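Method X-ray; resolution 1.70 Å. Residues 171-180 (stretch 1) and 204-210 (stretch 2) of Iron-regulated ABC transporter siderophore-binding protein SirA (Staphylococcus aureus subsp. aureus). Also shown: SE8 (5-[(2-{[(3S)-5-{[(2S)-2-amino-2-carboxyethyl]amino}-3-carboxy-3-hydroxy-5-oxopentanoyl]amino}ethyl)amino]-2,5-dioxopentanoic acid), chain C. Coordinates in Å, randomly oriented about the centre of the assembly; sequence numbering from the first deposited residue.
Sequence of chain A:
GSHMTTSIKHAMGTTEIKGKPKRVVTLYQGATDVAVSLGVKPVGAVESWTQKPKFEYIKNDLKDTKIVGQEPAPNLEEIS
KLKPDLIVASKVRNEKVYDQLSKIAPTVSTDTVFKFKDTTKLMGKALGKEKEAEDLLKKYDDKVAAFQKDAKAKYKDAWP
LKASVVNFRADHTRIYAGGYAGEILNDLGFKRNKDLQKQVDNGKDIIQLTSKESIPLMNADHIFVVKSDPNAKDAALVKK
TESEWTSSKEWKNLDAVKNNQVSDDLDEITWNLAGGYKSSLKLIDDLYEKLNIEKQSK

Stretch 1 171-180: DHTRIYAGGY
Stretch 2, residues 204-210: KDIIQLT

Two neighbouring antiparallel strands can tie a ligand site to a hydrophobic layer, and residues 171-180 and 204-210 of SirA illustrate how. Their strands run at 159°, pairing Thr173 with Leu209 and Ile175 with Ile207. In each pair the amides reciprocate: Leu209 N to Thr173 O is 2.7 Å, Thr173 N to Leu209 O 3.1 Å, and Ile175 N to Ile207 O and Ile207 N to Ile175 O are both 2.9 Å. Extended backbones (Arg174 phi/psi -119/154, Gln208 -91/130) sustain this ladder; beyond it Gly178 N donates to Asp205 O (2.8 Å). A water accepts from Gly179 N (3.0 Å) and donates to Asp205 OD1 (2.6 Å).

Alternation sends Arg174, Tyr176, Ile206 and Gln208 to one face. Arg174 (m, t, t) is held by NE to His172 NE2 (2.9 Å) and NH1 to Tyr176 OH (3.0 Å), while His172 ND1 donates to Asp171 OD1 (2.8 Å). The guanidinium and phenol also meet the siderophore, with NH1 of Arg174 2.8 Å from SE8 O25 and Tyr176 OH 2.6 Å from SE8 O24. Ile206 (m, t) lays CG2 over the Tyr176 ring, 4.0 Å from its centroid.

The opposite face carries Thr173 and the apolar Ile175, Ile207 and Leu209; the last three, all m, t, pack together, Ile175 CD1 lying 3.8 Å from Leu209 CD1.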

ATOM      1  N   ASP A 171       3.305   5.998 -19.043  1.00 16.02           N
ATOM      2  CA  ASP A 171       2.413   6.522 -20.096  1.00 17.42           C
ATOM      3  C   ASP A 171       1.233   7.316 -19.520  1.00 16.84           C
ATOM      4  O   ASP A 171       0.275   7.623 -20.237  1.00 17.91           O
ATOM      5  CB  ASP A 171       1.891   5.371 -20.977  1.00 18.18           C
ATOM      6  CG  ASP A 171       1.134   4.303 -20.168  1.00 21.64           C
ATOM      7  OD1 ASP A 171       0.920   4.477 -18.931  1.00 23.39           O
ATOM      8  OD2 ASP A 171       0.766   3.260 -20.763  1.00 25.84           O
ATOM      9  N   HIS A 172       1.301   7.639 -18.224  1.00 16.17           N
ATOM     10  CA  HIS A 172       0.262   8.442 -17.564  1.00 14.90           C
ATOM     11  C   HIS A 172       0.745   8.844 -16.185  1.00 13.90           C
ATOM     12  O   HIS A 172       1.845   8.474 -15.781  1.00 14.40           O
ATOM     13  CB  HIS A 172      -1.106   7.703 -17.489  1.00 14.85           C
ATOM     14  CG  HIS A 172      -1.161   6.566 -16.505  1.00 16.05           C
ATOM     15  ND1 HIS A 172      -0.582   5.337 -16.752  1.00 18.08           N
ATOM     16  CD2 HIS A 172      -1.763   6.460 -15.289  1.00 16.63           C
ATOM     17  CE1 HIS A 172      -0.809   4.527 -15.730  1.00 19.67           C
ATOM     18  NE2 HIS A 172      -1.531   5.180 -14.830  1.00 17.45           N
ATOM     19  N   THR A 173      -0.083   9.592 -15.460  1.00 13.29           N
ATOM     20  CA  THR A 173       0.267  10.019 -14.132  1.00 13.51           C
ATOM     21  C   THR A 173      -0.909   9.674 -13.220  1.00 13.43           C
ATOM     22  O   THR A 173      -2.052   9.701 -13.664  1.00 15.68           O
ATOM     23  CB  THR A 173       0.569  11.528 -14.100  1.00 13.87           C
ATOM     24  OG1 THR A 173       1.731  11.791 -14.909  1.00 14.67           O
ATOM     25  CG2 THR A 173       0.825  12.026 -12.675  1.00 13.46           C
ATOM     26  N   ARG A 174      -0.630   9.298 -11.985  1.00 11.97           N
ATOM     27  CA  ARG A 174      -1.700   9.003 -11.026  1.00 11.42           C
ATOM     28  C   ARG A 174      -1.673   9.914  -9.806  1.00 11.88           C
ATOM     29  O   ARG A 174      -0.629  10.427  -9.435  1.00 11.78           O
ATOM     30  CB  ARG A 174      -1.576   7.556 -10.538  1.00 11.73           C
ATOM     31  CG  ARG A 174      -1.916   6.528 -11.655  1.00 12.31           C
ATOM     32  CD  ARG A 174      -1.631   5.145 -11.110  1.00 11.89           C
ATOM     33  NE  ARG A 174      -1.881   4.131 -12.150  1.00 11.97           N
ATOM     34  CZ  ARG A 174      -2.035   2.839 -11.865  1.00 13.42           C
ATOM     35  NH1 ARG A 174      -1.886   2.420 -10.604  1.00 11.06           N
ATOM     36  NH2 ARG A 174      -2.273   1.960 -12.852  1.00 15.99           N
ATOM     37  N   ILE A 175      -2.829  10.101  -9.178  1.00 10.38           N
ATOM     38  CA  ILE A 175      -2.821  10.677  -7.817  1.00 10.77           C
ATOM     39  C   ILE A 175      -3.326   9.593  -6.894  1.00 11.07           C
ATOM     40  O   ILE A 175      -4.420   9.064  -7.118  1.00 11.44           O
ATOM     41  CB  ILE A 175      -3.772  11.913  -7.694  1.00 10.62           C
ATOM     42  CG1 ILE A 175      -3.385  12.957  -8.737  1.00 11.81           C
ATOM     43  CG2 ILE A 175      -3.738  12.437  -6.234  1.00  9.31           C
ATOM     44  CD1 ILE A 175      -4.444  14.160  -8.836  1.00 12.14           C
ATOM     45  N   TYR A 176      -2.536   9.242  -5.868  1.00 11.15           N
ATOM     46  CA  TYR A 176      -2.963   8.260  -4.871  1.00 11.15           C
ATOM     47  C   TYR A 176      -3.659   9.055  -3.777  1.00 11.73           C
ATOM     48  O   TYR A 176      -3.066   9.368  -2.760  1.00 12.44           O
ATOM     49  CB  TYR A 176      -1.773   7.418  -4.344  1.00 11.10           C
ATOM     50  CG  TYR A 176      -1.400   6.356  -5.327  1.00 10.58           C
ATOM     51  CD1 TYR A 176      -0.791   6.692  -6.537  1.00  9.82           C
ATOM     52  CD2 TYR A 176      -1.684   5.004  -5.062  1.00 10.06           C
ATOM     53  CE1 TYR A 176      -0.491   5.707  -7.500  1.00  9.03           C
ATOM     54  CE2 TYR A 176      -1.384   4.017  -6.000  1.00 11.74           C
ATOM     55  CZ  TYR A 176      -0.786   4.372  -7.218  1.00 11.99           C
ATOM     56  OH  TYR A 176      -0.479   3.434  -8.177  1.00 12.16           O
ATOM     57  N   ALA A 177      -4.915   9.419  -4.055  1.00 12.01           N
ATOM     58  CA  ALA A 177      -5.737  10.227  -3.148  1.00 12.34           C
ATOM     59  C   ALA A 177      -6.078   9.407  -1.918  1.00 12.73           C
ATOM     60  O   ALA A 177      -5.850   9.832  -0.778  1.00 13.50           O
ATOM     61  CB  ALA A 177      -7.017  10.703  -3.885  1.00 12.85           C
ATOM     62  N   GLY A 178      -6.578   8.205  -2.187  1.00 11.40           N
ATOM     63  CA  GLY A 178      -6.609   7.105  -1.247  1.00 11.41           C
ATOM     64  C   GLY A 178      -5.469   6.171  -1.626  1.00 11.17           C
ATOM     65  O   GLY A 178      -4.324   6.602  -1.848  1.00 12.09           O
ATOM     66  N   GLY A 179      -5.776   4.895  -1.743  1.00 10.77           N
ATOM     67  CA  GLY A 179      -4.715   3.931  -1.959  1.00 11.01           C
ATOM     68  C   GLY A 179      -3.790   3.860  -0.749  1.00 11.84           C
ATOM     69  O   GLY A 179      -4.107   4.377   0.340  1.00 10.85           O
ATOM     70  N   TYR A 180      -2.651   3.200  -0.920  1.00 11.38           N
ATOM     71  CA  TYR A 180      -1.799   2.924   0.232  1.00 11.38           C
ATOM     72  C   TYR A 180      -1.366   4.199   0.955  1.00 11.35           C
ATOM     73  O   TYR A 180      -1.622   4.329   2.173  1.00 10.79           O
ATOM     74  CB  TYR A 180      -0.539   2.154  -0.195  1.00 11.44           C
ATOM     75  CG  TYR A 180       0.246   1.721   1.013  1.00 11.91           C
ATOM     76  CD1 TYR A 180      -0.226   0.671   1.831  1.00 10.46           C
ATOM     77  CD2 TYR A 180       1.439   2.367   1.361  1.00 11.73           C
ATOM     78  CE1 TYR A 180       0.480   0.292   2.957  1.00 10.72           C
ATOM     79  CE2 TYR A 180       2.150   1.974   2.513  1.00 13.28           C
ATOM     80  CZ  TYR A 180       1.661   0.951   3.284  1.00 12.40           C
ATOM     81  OH  TYR A 180       2.347   0.527   4.393  1.00 13.84           O
ATOM     82  N   LYS A 204     -13.492   7.186  -5.418  1.00 20.56           N
ATOM     83  CA  LYS A 204     -12.216   7.019  -6.110  1.00 20.86           C
ATOM     84  C   LYS A 204     -11.077   6.936  -5.072  1.00 20.95           C
ATOM     85  O   LYS A 204     -11.101   7.635  -4.031  1.00 22.07           O
ATOM     86  CB  LYS A 204     -11.972   8.117  -7.133  1.00 21.35           C
ATOM     87  CG  LYS A 204     -13.023   8.146  -8.273  1.00 23.79           C
ATOM     88  CD  LYS A 204     -12.521   8.864  -9.511  1.00 26.21           C
ATOM     89  CE  LYS A 204     -11.501   8.036 -10.297  1.00 28.51           C
ATOM     90  NZ  LYS A 204     -11.229   8.634 -11.644  1.00 24.72           N
ATOM     91  N   ASP A 205     -10.118   6.063  -5.341  1.00 19.31           N
ATOM     92  CA  ASP A 205      -8.939   5.878  -4.484  1.00 18.55           C
ATOM     93  C   ASP A 205      -7.698   6.353  -5.270  1.00 16.86           C
ATOM     94  O   ASP A 205      -6.889   7.165  -4.790  1.00 16.06           O
ATOM     95  CB  ASP A 205      -8.688   4.388  -4.174  1.00 19.56           C
ATOM     96  CG  ASP A 205      -9.818   3.697  -3.422  1.00 24.38           C
ATOM     97  OD1 ASP A 205     -10.307   4.212  -2.387  1.00 27.40           O
ATOM     98  OD2 ASP A 205     -10.185   2.577  -3.862  1.00 28.50           O
ATOM     99  N   ILE A 206      -7.547   5.831  -6.485  1.00 15.80           N
ATOM    100  CA  ILE A 206      -6.346   6.087  -7.275  1.00 15.59           C
ATOM    101  C   ILE A 206      -6.849   6.680  -8.567  1.00 15.72           C
ATOM    102  O   ILE A 206      -7.633   6.035  -9.279  1.00 16.81           O
ATOM    103  CB  ILE A 206      -5.570   4.770  -7.530  1.00 15.86           C
ATOM    104  CG1 ILE A 206      -5.096   4.199  -6.183  1.00 16.33           C
ATOM    105  CG2 ILE A 206      -4.379   5.027  -8.519  1.00 15.99           C
ATOM    106  CD1 ILE A 206      -4.670   2.719  -6.196  1.00 18.07           C
ATOM    107  N   ILE A 207      -6.461   7.919  -8.842  1.00 14.29           N
ATOM    108  CA  ILE A 207      -6.940   8.648 -10.009  1.00 14.39           C
ATOM    109  C   ILE A 207      -5.925   8.583 -11.131  1.00 14.19           C
ATOM    110  O   ILE A 207      -4.784   9.006 -10.955  1.00 13.29           O
ATOM    111  CB  ILE A 207      -7.204  10.113  -9.641  1.00 14.10           C
ATOM    112  CG1 ILE A 207      -8.211  10.154  -8.494  1.00 17.45           C
ATOM    113  CG2 ILE A 207      -7.698  10.902 -10.850  1.00 16.43           C
ATOM    114  CD1 ILE A 207      -8.201  11.409  -7.754  1.00 20.38           C
ATOM    115  N   GLN A 208      -6.329   8.041 -12.284  1.00 14.81           N
ATOM    116  CA  GLN A 208      -5.423   8.005 -13.420  1.00 16.02           C
ATOM    117  C   GLN A 208      -5.671   9.259 -14.204  1.00 16.53           C
ATOM    118  O   GLN A 208      -6.842   9.621 -14.441  1.00 19.75           O
ATOM    119  CB  GLN A 208      -5.717   6.795 -14.296  1.00 17.37           C
ATOM    120  CG  GLN A 208      -5.424   5.533 -13.601  1.00 20.40           C
ATOM    121  CD  GLN A 208      -5.232   4.367 -14.579  1.00 25.30           C
ATOM    122  OE1 GLN A 208      -4.711   3.335 -14.189  1.00 27.57           O
ATOM    123  NE2 GLN A 208      -5.649   4.541 -15.865  1.00 25.91           N
ATOM    124  N   LEU A 209      -4.603   9.976 -14.530  1.00 14.43           N
ATOM    125  CA  LEU A 209      -4.708  11.172 -15.350  1.00 13.90           C
ATOM    126  C   LEU A 209      -3.952  11.023 -16.640  1.00 15.28           C
ATOM    127  O   LEU A 209      -2.805  10.540 -16.662  1.00 15.29           O
ATOM    128  CB  LEU A 209      -4.146  12.367 -14.602  1.00 13.73           C
ATOM    129  CG  LEU A 209      -4.859  12.661 -13.293  1.00 14.33           C
ATOM    130  CD1 LEU A 209      -4.163  13.800 -12.615  1.00 15.76           C
ATOM    131  CD2 LEU A 209      -6.361  12.986 -13.563  1.00 16.42           C
ATOM    132  N   THR A 210      -4.566  11.489 -17.715  1.00 15.30           N
ATOM    133  CA  THR A 210      -3.987  11.301 -19.039  1.00 16.60           C
ATOM    134  C   THR A 210      -3.586  12.639 -19.642  1.00 17.43           C
ATOM    135  O   THR A 210      -2.885  12.665 -20.653  1.00 18.14           O
ATOM    136  CB  THR A 210      -4.983  10.570 -19.974  1.00 17.12           C
ATOM    137  OG1 THR A 210      -6.186  11.338 -20.095  1.00 17.73           O
ATOM    138  CG2 THR A 210      -5.382   9.218 -19.386  1.00 17.50           C
TER
HETATM  139  C1  SE8 C   1      -0.745  -3.889 -11.803  1.00 15.32           C
HETATM  140  C2  SE8 C   1       0.218  -2.768 -12.080  1.00 15.19           C
HETATM  141  C3  SE8 C   1       1.506  -2.956 -11.294  1.00 12.64           C
HETATM  142  N4  SE8 C   1       1.312  -2.845  -9.851  1.00 12.67           N
HETATM  143  C5  SE8 C   1       1.488  -1.709  -9.208  1.00 14.42           C
HETATM  144  C6  SE8 C   1       1.096  -1.687  -7.751  1.00 12.23           C
HETATM  145  C7  SE8 C   1      -0.402  -1.423  -7.594  1.00 13.83           C
HETATM  146  C8  SE8 C   1      -0.761  -1.588  -6.106  1.00 12.42           C
HETATM  147  C9  SE8 C   1      -2.177  -1.143  -5.745  1.00 12.89           C
HETATM  148  N10 SE8 C   1      -3.142  -1.345  -6.639  1.00 12.42           N
HETATM  149  C11 SE8 C   1      -4.494  -0.961  -6.300  1.00 16.54           C
HETATM  150  C12 SE8 C   1      -5.418  -2.166  -6.306  1.00 22.20           C
HETATM  151  N13 SE8 C   1      -6.819  -1.784  -6.420  1.00 28.35           N
HETATM  152  C14 SE8 C   1      -7.445  -1.506  -7.602  1.00 30.94           C
HETATM  153  C15 SE8 C   1      -6.838  -1.974  -8.892  1.00 31.51           C
HETATM  154  C16 SE8 C   1      -5.784  -0.929  -9.158  1.00 27.47           C
HETATM  155  C17 SE8 C   1      -4.559  -1.402  -9.877  1.00 23.01           C
HETATM  156  C18 SE8 C   1      -4.275  -0.650 -11.088  1.00 22.62           C
HETATM  157  O19 SE8 C   1      -0.518  -5.013 -12.323  1.00 14.72           O
HETATM  158  O20 SE8 C   1      -1.755  -3.644 -11.114  1.00 13.74           O
HETATM  159  N21 SE8 C   1      -0.426  -1.487 -11.731  1.00 13.76           N
HETATM  160  O22 SE8 C   1       1.931  -0.698  -9.717  1.00 14.01           O
HETATM  161  C23 SE8 C   1      -0.750  -0.044  -8.125  1.00 13.21           C
HETATM  162  O24 SE8 C   1      -0.461   0.971  -7.444  1.00 13.16           O
HETATM  163  O25 SE8 C   1      -1.337   0.066  -9.231  1.00 12.77           O
HETATM  164  O26 SE8 C   1      -1.122  -2.359  -8.416  1.00 13.11           O
HETATM  165  O27 SE8 C   1      -2.387  -0.634  -4.649  1.00 12.69           O
HETATM  166  O28 SE8 C   1      -8.475  -0.859  -7.666  1.00 37.49           O
HETATM  167  O29 SE8 C   1      -3.784  -2.245  -9.414  1.00 16.88           O
HETATM  168  O30 SE8 C   1      -3.114  -0.605 -11.481  1.00 16.43           O
HETATM  169  O31 SE8 C   1      -5.196  -0.030 -11.678  1.00 27.30           O
HETATM  170  O   HOH W   1      -8.506   4.443  -0.593  1.00 14.90           O